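Local structure of DNA polymerase (Pyrobaculum calidifontis, 5MDN) at residues Phe3-Ala8 / Val19-Val24. The protein probably catalyses template-directed DNA synthesis, extending a DNA strand with deoxyribonucleoside triphosphates and releasing diphosphate, as a family B polymerase. Numbering follows the deposited sequence.
With MG (magnesium ion), chain C.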
# COMPACT_ATOMS: atom_id res chain seq x y z
N PHE A 3 21.81 -11.58 13.07
CA PHE A 3 20.51 -11.66 13.71
C PHE A 3 19.31 -11.65 12.77
O PHE A 3 18.41 -12.47 12.94
CB PHE A 3 20.36 -10.53 14.74
CG PHE A 3 19.04 -10.54 15.44
CD1 PHE A 3 18.56 -11.71 16.00
CD2 PHE A 3 18.28 -9.40 15.54
CE1 PHE A 3 17.35 -11.74 16.65
CE2 PHE A 3 17.06 -9.42 16.19
CZ PHE A 3 16.60 -10.59 16.75
N TRP A 4 19.24 -10.70 11.82
CA TRP A 4 18.09 -10.60 10.91
C TRP A 4 16.77 -10.40 11.66
O TRP A 4 16.13 -11.38 12.05
CB TRP A 4 17.97 -11.85 10.04
CG TRP A 4 16.88 -11.77 9.02
CD1 TRP A 4 15.56 -12.12 9.20
CD2 TRP A 4 16.98 -11.32 7.67
NE1 TRP A 4 14.85 -11.90 8.05
CE2 TRP A 4 15.70 -11.41 7.09
CE3 TRP A 4 18.04 -10.84 6.89
CZ2 TRP A 4 15.45 -11.05 5.77
CZ3 TRP A 4 17.79 -10.47 5.58
CH2 TRP A 4 16.50 -10.58 5.04
N PRO A 5 16.31 -9.16 11.84
CA PRO A 5 15.10 -8.93 12.64
C PRO A 5 13.83 -9.15 11.82
O PRO A 5 13.71 -8.67 10.69
CB PRO A 5 15.23 -7.46 13.08
CG PRO A 5 16.67 -7.11 12.82
CD PRO A 5 17.05 -7.91 11.62
N LEU A 6 12.87 -9.87 12.41
CA LEU A 6 11.53 -10.02 11.86
C LEU A 6 10.54 -9.02 12.45
O LEU A 6 9.85 -8.31 11.71
CB LEU A 6 11.01 -11.45 12.09
CG LEU A 6 11.23 -12.50 11.00
CD1 LEU A 6 10.88 -13.88 11.53
CD2 LEU A 6 10.39 -12.17 9.78
N ASP A 7 10.45 -8.97 13.78
CA ASP A 7 9.44 -8.18 14.47
C ASP A 7 10.06 -7.53 15.70
O ASP A 7 11.03 -8.06 16.27
CB ASP A 7 8.24 -9.04 14.87
CG ASP A 7 7.05 -8.21 15.31
OD1 ASP A 7 7.01 -7.01 14.98
OD2 ASP A 7 6.16 -8.76 15.99
N ALA A 8 9.51 -6.39 16.10
CA ALA A 8 9.97 -5.67 17.28
C ALA A 8 8.78 -5.23 18.11
O ALA A 8 7.77 -4.78 17.58
CB ALA A 8 10.82 -4.45 16.89
N VAL A 19 12.84 -3.13 25.26
CA VAL A 19 12.67 -3.35 23.83
C VAL A 19 13.02 -4.80 23.49
O VAL A 19 14.06 -5.31 23.91
CB VAL A 19 13.55 -2.38 23.01
CG1 VAL A 19 13.31 -2.58 21.52
CG2 VAL A 19 13.27 -0.95 23.42
N ARG A 20 12.14 -5.45 22.73
CA ARG A 20 12.36 -6.81 22.25
C ARG A 20 12.42 -6.82 20.73
O ARG A 20 11.65 -6.14 20.06
CB ARG A 20 11.25 -7.75 22.73
CG ARG A 20 11.03 -7.74 24.23
CD ARG A 20 10.41 -9.05 24.70
NE ARG A 20 10.31 -9.12 26.16
CZ ARG A 20 9.23 -8.78 26.85
NH1 ARG A 20 8.15 -8.34 26.22
NH2 ARG A 20 9.24 -8.87 28.17
N VAL A 21 13.35 -7.61 20.19
CA VAL A 21 13.51 -7.78 18.75
C VAL A 21 13.59 -9.27 18.45
O VAL A 21 14.48 -9.96 18.97
CB VAL A 21 14.75 -7.05 18.20
CG1 VAL A 21 14.68 -6.95 16.69
CG2 VAL A 21 14.89 -5.67 18.82
N PHE A 22 12.66 -9.77 17.64
CA PHE A 22 12.61 -11.18 17.27
C PHE A 22 13.23 -11.38 15.90
O PHE A 22 13.00 -10.59 14.98
CB PHE A 22 11.16 -11.68 17.27
CG PHE A 22 10.43 -11.45 18.57
CD1 PHE A 22 9.84 -10.23 18.85
CD2 PHE A 22 10.33 -12.46 19.51
CE1 PHE A 22 9.17 -10.02 20.04
CE2 PHE A 22 9.67 -12.26 20.71
CZ PHE A 22 9.08 -11.03 20.97
N GLY A 23 14.01 -12.45 15.76
CA GLY A 23 14.71 -12.67 14.51
C GLY A 23 15.27 -14.07 14.39
O GLY A 23 14.89 -14.98 15.13
N VAL A 24 16.20 -14.23 13.45
CA VAL A 24 16.74 -15.53 13.05
C VAL A 24 18.26 -15.45 13.09
O VAL A 24 18.88 -14.87 12.19
CB VAL A 24 16.26 -15.95 11.65
CG1 VAL A 24 16.91 -17.27 11.24
CG2 VAL A 24 14.75 -16.06 11.61
MG MG C . 4.77 -5.87 14.91
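With CG anti to the backbone N in both F3 (chi1 180°) and D7 (chi1 -167°), one side chain folds across the partner strand while the other carries its carboxylate to a metal ion. D7 belongs to a classic beta bulge, L6 and D7 against F22, in the antiparallel hairpin of strands 5-12 and 17-24, at one edge of a mixed sheet. F22 O accepts from L6 N at 2.7 Å, in the carbonyl plane, and from D7 N at 3.3 Å, above that plane. Past the bulge the regular pattern resumes, F22 N reaching D7 O at 2.7 Å in a nearly straight bond (167° at the hydrogen). F22 turns the edge of its ring to the same acceptor: D7 O lies in the ring plane, 3.6 Å from F22 CD1. At the other end V24 N is shared between F3 O and W4 O.

The ring of F3 reaches G23, its CE1 3.5 Å from G23 CA, and sets CE2 beside V21 CG1, also at 3.5 Å. V21 O lies at the ring's edge, near F3 CZ. P5 CB meets the same V21 methyl, so V21 joins both residues on one side of the hairpin. A CB on G23 would run into W4 O and the tip of the F3 ring. An alanine at F3 would remove the ring that meets G23 and V21 and would probably loosen the packing against V31 and L33 of strand 30-35 and V133 of strand 131-141.

D7 and F22 point to the opposite face from A8 and V21. There D7 OD2 is held by the backbone N of G272, and A8 N makes a weak hydrogen bond to OD1. The magnesium ties this N-terminal hairpin to D363 of helix 362-365, with D7 OD1 binding the ion at 2.5 Å.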